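Local coordinates for protein phosphodiesterase (Pseudomonas aeruginosa, PDB 4G75) that is a colicin M-like, magnesium-binding bacteriocin that probably kills related bacteria by hydrolysing a lipid-linked peptidoglycan precursor, at residues G15-A19 / I107-N111; G38-K42 / Q114-Y118. All blocks are in the same frame, centred on the assembly; numbering follows the deposited sequence. Where two conformers were deposited one is given.

Interaction 1 of 2, residues G15-A19 / I107-N111; sequences GDFSA and ITAMN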
ATOM      1  N   GLY A  15      19.133  12.153   9.151  1.00 12.46           N
ATOM      2  CA  GLY A  15      20.455  11.883   8.620  1.00 10.57           C
ATOM      3  C   GLY A  15      20.594  10.558   7.901  1.00 14.35           C
ATOM      4  O   GLY A  15      21.613  10.301   7.273  1.00 12.45           O
ATOM      5  N   ASP A  16      19.573   9.710   7.985  1.00 13.05           N
ATOM      6  CA  ASP A  16      19.586   8.458   7.232  1.00 10.79           C
ATOM      7  C   ASP A  16      19.281   8.667   5.754  1.00 10.00           C
ATOM      8  O   ASP A  16      19.511   7.774   4.935  1.00 11.38           O
ATOM      9  CB  ASP A  16      18.580   7.468   7.812  1.00 10.57           C
ATOM     10  CG  ASP A  16      19.055   6.860   9.111  1.00 10.00           C
ATOM     11  OD1 ASP A  16      20.231   6.443   9.164  1.00 22.95           O
ATOM     12  OD2 ASP A  16      18.251   6.787  10.064  1.00 12.24           O
ATOM     13  N   PHE A  17      18.786   9.851   5.413  1.00  9.83           N
ATOM     14  CA  PHE A  17      18.270  10.082   4.071  1.00 10.65           C
ATOM     15  C   PHE A  17      19.121  11.022   3.236  1.00  9.82           C
ATOM     16  O   PHE A  17      19.362  12.160   3.609  1.00 11.58           O
ATOM     17  CB  PHE A  17      16.811  10.516   4.155  1.00  9.62           C
ATOM     18  CG  PHE A  17      15.966   9.530   4.895  1.00  9.97           C
ATOM     19  CD1 PHE A  17      15.646   9.729   6.227  1.00 12.12           C
ATOM     20  CD2 PHE A  17      15.555   8.361   4.277  1.00 12.31           C
ATOM     21  CE1 PHE A  17      14.895   8.793   6.922  1.00 10.21           C
ATOM     22  CE2 PHE A  17      14.812   7.428   4.964  1.00 11.18           C
ATOM     23  CZ  PHE A  17      14.481   7.641   6.286  1.00 11.08           C
ATOM     24  N   SER A  18      19.573  10.502   2.101  1.00  9.33           N
ATOM     25  CA  SER A  18      20.521  11.200   1.239  0.62 10.83           C
ATOM     26  C   SER A  18      20.033  12.582   0.814  1.00 14.93           C
ATOM     27  O   SER A  18      20.818  13.520   0.695  1.00 12.01           O
ATOM     28  CB  SER A  18      20.827  10.345   0.010  0.62 11.04           C
ATOM     29  OG  SER A  18      21.363   9.090   0.399  0.62 14.04           O
ATOM     30  N   ALA A  19      18.731  12.707   0.580  1.00 12.73           N
ATOM     31  CA  ALA A  19      18.193  13.987   0.130  1.00  8.68           C
ATOM     32  C   ALA A  19      18.312  15.052   1.214  1.00  8.44           C
ATOM     33  O   ALA A  19      18.670  16.197   0.939  1.00 14.56           O
ATOM     34  CB  ALA A  19      16.740  13.834  -0.331  1.00 14.04           C
ATOM     35  N   ILE A 107      15.203   2.123   4.212  1.00  7.15           N
ATOM     36  CA  ILE A 107      16.009   3.320   4.031  1.00  4.87           C
ATOM     37  C   ILE A 107      16.710   3.299   2.677  1.00 10.24           C
ATOM     38  O   ILE A 107      16.669   4.281   1.932  1.00  7.05           O
ATOM     39  CB  ILE A 107      16.995   3.504   5.203  1.00  7.33           C
ATOM     40  CG1 ILE A 107      16.208   3.785   6.489  1.00  6.36           C
ATOM     41  CG2 ILE A 107      17.993   4.625   4.902  1.00  8.10           C
ATOM     42  CD1 ILE A 107      17.032   3.747   7.756  1.00 13.41           C
ATOM     43  N   THR A 108      17.325   2.171   2.340  1.00  8.65           N
ATOM     44  CA  THR A 108      17.980   2.052   1.038  1.00  8.85           C
ATOM     45  C   THR A 108      16.981   2.263  -0.100  1.00  9.43           C
ATOM     46  O   THR A 108      17.281   2.921  -1.090  1.00  8.99           O
ATOM     47  CB  THR A 108      18.667   0.689   0.867  1.00 11.60           C
ATOM     48  OG1 THR A 108      19.692   0.541   1.859  1.00 15.24           O
ATOM     49  CG2 THR A 108      19.287   0.571  -0.516  1.00 11.76           C
ATOM     50  N   ALA A 109      15.796   1.687   0.045  1.00  8.65           N
ATOM     51  CA  ALA A 109      14.775   1.802  -0.983  1.00  6.99           C
ATOM     52  C   ALA A 109      14.430   3.268  -1.235  1.00 13.08           C
ATOM     53  O   ALA A 109      14.308   3.688  -2.378  1.00 11.50           O
ATOM     54  CB  ALA A 109      13.532   1.013  -0.580  1.00  5.83           C
HETATM   55  N   MSE A 110      14.287   4.045  -0.166  1.00  7.59           N
HETATM   56  CA  MSE A 110      13.942   5.454  -0.310  1.00  9.08           C
HETATM   57  C   MSE A 110      15.110   6.266  -0.868  1.00 10.67           C
HETATM   58  O   MSE A 110      14.917   7.115  -1.727  1.00  9.59           O
HETATM   59  CB  MSE A 110      13.474   6.051   1.013  1.00 10.42           C
HETATM   60  CG  MSE A 110      13.144   7.529   0.913  1.00 10.02           C
HETATM   61 SE   MSE A 110      11.619   7.865  -0.274  1.00 21.87          SE
HETATM   62  CE  MSE A 110      10.231   7.460   1.046  1.00 14.38           C
ATOM     63  N   ASN A 111      16.320   6.012  -0.386  1.00 10.63           N
ATOM     64  CA  ASN A 111      17.474   6.743  -0.911  1.00  7.22           C
ATOM     65  C   ASN A 111      17.704   6.467  -2.387  1.00 12.30           C
ATOM     66  O   ASN A 111      18.055   7.371  -3.150  1.00 13.92           O
ATOM     67  CB  ASN A 111      18.733   6.451  -0.098  1.00  7.01           C
ATOM     68  CG  ASN A 111      18.691   7.086   1.275  1.00  7.14           C
ATOM     69  OD1 ASN A 111      18.010   8.088   1.482  1.00  9.31           O
ATOM     70  ND2 ASN A 111      19.422   6.502   2.224  1.00  9.15           N
TER
HETATM   71  O   HOH W   1      16.795  10.510   0.424  1.00 10.45           O

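Interaction 2 of 2, residues G38-K42 / Q114-Y118; sequences GYISK and QNHQY. With EDO (1,2-ethanediol), chain N.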
ATOM      1  N   GLY A  38      13.441  22.606   0.500  1.00  9.08           N
ATOM      2  CA  GLY A  38      12.737  21.438  -0.019  1.00  5.60           C
ATOM      3  C   GLY A  38      13.505  20.152   0.243  1.00  7.80           C
ATOM      4  O   GLY A  38      12.933  19.158   0.683  1.00 10.73           O
ATOM      5  N   TYR A  39      14.806  20.164  -0.026  1.00 10.39           N
ATOM      6  CA  TYR A  39      15.635  18.995   0.264  1.00 11.19           C
ATOM      7  C   TYR A  39      15.607  18.636   1.740  1.00  9.65           C
ATOM      8  O   TYR A  39      15.462  17.462   2.101  1.00  9.86           O
ATOM      9  CB  TYR A  39      17.078  19.215  -0.178  1.00 10.60           C
ATOM     10  CG  TYR A  39      17.323  18.869  -1.623  1.00 11.52           C
ATOM     11  CD1 TYR A  39      17.525  17.553  -2.010  1.00 16.37           C
ATOM     12  CD2 TYR A  39      17.362  19.856  -2.601  1.00 14.49           C
ATOM     13  CE1 TYR A  39      17.756  17.225  -3.325  1.00 13.09           C
ATOM     14  CE2 TYR A  39      17.594  19.537  -3.922  1.00 17.85           C
ATOM     15  CZ  TYR A  39      17.790  18.219  -4.277  1.00 12.58           C
ATOM     16  OH  TYR A  39      18.014  17.885  -5.595  1.00 14.48           O
ATOM     17  N   ILE A  40      15.779  19.639   2.598  1.00  7.09           N
ATOM     18  CA  ILE A  40      15.747  19.402   4.034  1.00  6.71           C
ATOM     19  C   ILE A  40      14.425  18.774   4.437  1.00  7.81           C
ATOM     20  O   ILE A  40      14.396  17.849   5.251  1.00 10.67           O
ATOM     21  CB  ILE A  40      15.946  20.706   4.835  1.00 10.13           C
ATOM     22  CG1 ILE A  40      17.388  21.186   4.700  1.00 10.75           C
ATOM     23  CG2 ILE A  40      15.584  20.494   6.299  1.00 14.90           C
ATOM     24  CD1 ILE A  40      18.407  20.236   5.303  1.00 12.65           C
ATOM     25  N   SER A  41      13.333  19.273   3.865  1.00  9.19           N
ATOM     26  CA  SER A  41      12.010  18.833   4.282  1.00  6.64           C
ATOM     27  C   SER A  41      11.780  17.333   4.021  1.00 11.26           C
ATOM     28  O   SER A  41      10.991  16.697   4.716  1.00 11.51           O
ATOM     29  CB  SER A  41      10.900  19.677   3.629  1.00  9.30           C
ATOM     30  OG  SER A  41      10.742  19.363   2.252  1.00 10.62           O
ATOM     31  N   LYS A  42      12.473  16.773   3.034  1.00  8.40           N
ATOM     32  CA  LYS A  42      12.322  15.347   2.719  1.00  6.24           C
ATOM     33  C   LYS A  42      12.741  14.445   3.880  1.00 11.65           C
ATOM     34  O   LYS A  42      12.203  13.342   4.056  1.00  8.93           O
ATOM     35  CB  LYS A  42      13.108  14.988   1.450  1.00  7.28           C
ATOM     36  CG  LYS A  42      12.650  15.754   0.212  1.00  7.33           C
ATOM     37  CD  LYS A  42      13.396  15.318  -1.053  1.00  7.82           C
ATOM     38  CE  LYS A  42      13.155  16.317  -2.204  1.00  7.00           C
ATOM     39  NZ  LYS A  42      11.701  16.380  -2.596  1.00  9.52           N
ATOM     40  N   GLN A 114      15.222   8.388  -4.317  1.00  6.15           N
ATOM     41  CA  GLN A 114      15.415   9.835  -4.288  1.00 11.25           C
ATOM     42  C   GLN A 114      16.753  10.263  -4.882  1.00 12.35           C
ATOM     43  O   GLN A 114      17.124  11.430  -4.806  1.00 12.43           O
ATOM     44  CB  GLN A 114      15.226  10.386  -2.866  1.00 13.52           C
ATOM     45  CG  GLN A 114      13.812  10.144  -2.345  1.00  5.25           C
ATOM     46  CD  GLN A 114      13.463  10.937  -1.095  1.00  6.99           C
ATOM     47  OE1 GLN A 114      14.202  10.940  -0.109  1.00 10.67           O
ATOM     48  NE2 GLN A 114      12.319  11.605  -1.131  1.00  9.31           N
ATOM     49  N   ASN A 115      17.459   9.317  -5.493  1.00 11.86           N
ATOM     50  CA  ASN A 115      18.736   9.620  -6.126  1.00 11.30           C
ATOM     51  C   ASN A 115      18.527  10.182  -7.527  1.00 10.16           C
ATOM     52  O   ASN A 115      18.873   9.550  -8.526  1.00 13.37           O
ATOM     53  CB  ASN A 115      19.619   8.374  -6.177  1.00 12.14           C
ATOM     54  CG  ASN A 115      21.057   8.692  -6.538  1.00 30.85           C
ATOM     55  OD1 ASN A 115      21.462   9.856  -6.559  1.00 21.83           O
ATOM     56  ND2 ASN A 115      21.836   7.656  -6.825  1.00 22.97           N
ATOM     57  N   HIS A 116      17.935  11.368  -7.591  1.00 14.05           N
ATOM     58  CA  HIS A 116      17.701  12.044  -8.859  1.00 13.54           C
ATOM     59  C   HIS A 116      17.630  13.553  -8.662  1.00 12.82           C
ATOM     60  O   HIS A 116      17.610  14.036  -7.531  1.00 11.93           O
ATOM     61  CB  HIS A 116      16.420  11.519  -9.535  1.00 15.69           C
ATOM     62  CG  HIS A 116      15.161  11.765  -8.757  1.00 11.17           C
ATOM     63  ND1 HIS A 116      14.498  12.975  -8.773  1.00 14.14           N
ATOM     64  CD2 HIS A 116      14.417  10.943  -7.980  1.00 12.41           C
ATOM     65  CE1 HIS A 116      13.411  12.891  -8.029  1.00 13.63           C
ATOM     66  NE2 HIS A 116      13.339  11.669  -7.532  1.00  8.65           N
ATOM     67  N   GLN A 117      17.607  14.291  -9.768  1.00 15.19           N
ATOM     68  CA  GLN A 117      17.450  15.743  -9.726  1.00 19.82           C
ATOM     69  C   GLN A 117      16.035  16.130  -9.301  1.00 16.33           C
ATOM     70  O   GLN A 117      15.082  15.402  -9.576  1.00 14.97           O
ATOM     71  CB  GLN A 117      17.725  16.334 -11.110  1.00 24.45           C
ATOM     72  CG  GLN A 117      19.061  15.933 -11.699  1.00 51.57           C
ATOM     73  CD  GLN A 117      20.191  16.784 -11.178  1.00 60.73           C
ATOM     74  OE1 GLN A 117      20.864  16.420 -10.215  1.00 61.93           O
ATOM     75  NE2 GLN A 117      20.399  17.936 -11.805  1.00 67.52           N
ATOM     76  N   TYR A 118      15.895  17.287  -8.654  1.00 11.13           N
ATOM     77  CA  TYR A 118      14.582  17.785  -8.259  1.00  9.42           C
ATOM     78  C   TYR A 118      14.246  19.155  -8.847  1.00 18.29           C
ATOM     79  O   TYR A 118      14.010  20.120  -8.112  1.00 14.64           O
ATOM     80  CB  TYR A 118      14.439  17.802  -6.735  1.00 12.05           C
ATOM     81  CG  TYR A 118      14.252  16.426  -6.125  1.00 10.30           C
ATOM     82  CD1 TYR A 118      12.983  15.908  -5.918  1.00 10.81           C
ATOM     83  CD2 TYR A 118      15.346  15.647  -5.764  1.00  8.53           C
ATOM     84  CE1 TYR A 118      12.801  14.644  -5.360  1.00  8.55           C
ATOM     85  CE2 TYR A 118      15.178  14.389  -5.211  1.00 12.69           C
ATOM     86  CZ  TYR A 118      13.902  13.892  -5.011  1.00 10.56           C
ATOM     87  OH  TYR A 118      13.733  12.645  -4.455  1.00  9.53           O
TER
HETATM   88  C1  EDO N 313      21.144  12.023  -3.981  1.00 47.89           C
HETATM   89  O1  EDO N 313      21.372  13.234  -4.710  1.00 73.31           O
HETATM   90  C2  EDO N 313      20.313  12.334  -2.744  1.00 28.93           C
HETATM   91  O2  EDO N 313      19.022  12.816  -3.135  1.00 34.21           O
HETATM   92  O   HOH W   2      17.844  19.125  -8.174  1.00 22.30           O
HETATM   93  O   HOH W   3      19.090  15.587  -6.153  1.00 28.33           O

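Interaction 1 of 2, residues G15-A19 / I107-N111
At the start of helix 18-24, the side-chain amide of Asn-111 reaches over from helix 106-113 and grips the backbone at two points, Asp-16 and Ser-18. Its nitrogen gives the straighter bond: ND2 of Asn-111 donates to O of Asp-16 over 3.0 Å with an N-H...O angle of 175°, the acceptor lying in the amide plane and the donor in the carbonyl plane. The other end of the same amide takes the first N-H of the helix, Ser-18 N to Asn-111 OD1 at 2.9 Å, but here the donor sits 57° out of the carbonyl plane and so is off a lone pair. A water adds a third bond to the group, giving a proton to Asn-111 OD1 and accepting one from Ala-19 N, which leaves little freedom for the amide to flip. Phe-17 holds the N-cap position but has no polar side-chain atom to offer the first-turn N-H groups, and this borrowed amide, with the water, serves two of them instead. Next to this amide the contact turns apolar. Ile-107 carries its CG1 to 4.2 Å from CE2 of Phe-17, while CG of the selenomethionine Met-110 comes as near to Phe-17 CD2; Val-47 and Val-50 also touch that buried ring. With CG2 anti to the backbone N, Ile-107 sets this methyl 3.5 Å from O of Asp-16, and its CD1 meets the Asp-16 side chain, 4.0 Å from CG. The carboxylate itself is tied back through OD2 to the backbone N of Gly-13.

Interaction 2 of 2, residues G38-K42 / Q114-Y118
Lys-42 lays its aliphatic end over one face of Tyr-118, and this CH-pi contact is the centre of the meeting: CE of Lys-42 stands 3.7 Å from the centroid of the Tyr-118 ring, only 14° off the normal. A bend at the last torsion (chi4 -63°) turns NZ back near the ring, 3.4 Å from Tyr-118 CE1, although its charge is taken up by a salt bridge to Glu-84. His-116, from the same loop, covers the opposite face of Tyr-118 with CE1, so the phenol is sandwiched.

The second aromatic partner arrives differently. Tyr-39 crosses obliquely, its plane 81° from that of Tyr-118 with the centroids 5.5 Å apart, and brings OH to the edge of Tyr-118, 3.5 Å from CD2.

Between 38-42 and 114-118 the polar links run through water. The hydroxyl of Tyr-39 hydrogen-bonds to two waters; one, at 2.9 Å from Tyr-39 OH, accepts from N of Tyr-118, and the other donates to O of His-116. Within the loop, ND1 of His-116 donates to O of Gln-117 over 2.6 Å, the acceptor nearly in the imidazole plane but the donor well above the plane of the Gln-117 carbonyl, while NE2 bonds to Asp-91. Donating on one side and facing a carboxylate on the other would probably favour the doubly protonated ring. Asp-91 also takes Tyr-118 OH and Gln-114 NE2, the latter 3.9 Å from CD of Lys-42, so one carboxylate of helix 81-102 positions three side chains of the loop. The whole is a helix-to-loop junction: residues 114-118 leave helix 106-113, bend through an inverse gamma turn centred on Asn-115, and lay the ring of Tyr-118 against helix 34-49, with His-116 behind it.

In the fold
Both contacts lie on the same side of the molecule, in its helical part and away from the magnesium site, with centres about 10 Å apart. Each is partly buried. Interaction 1 joins the start of helix 18-24 to helix 106-113; interaction 2 joins the next helix, 34-49, to the loop that follows 106-113, so the segments alternate along the chain. They meet at Ala-19, whose CB packs on Lys-42 CD and whose O approaches the ring of Tyr-39. The chemistry differs: interaction 1 rests on direct amide-to-backbone bonds at a helix start, whereas interaction 2 relies on ring and methylene packing, with water carrying the polar links between its two segments.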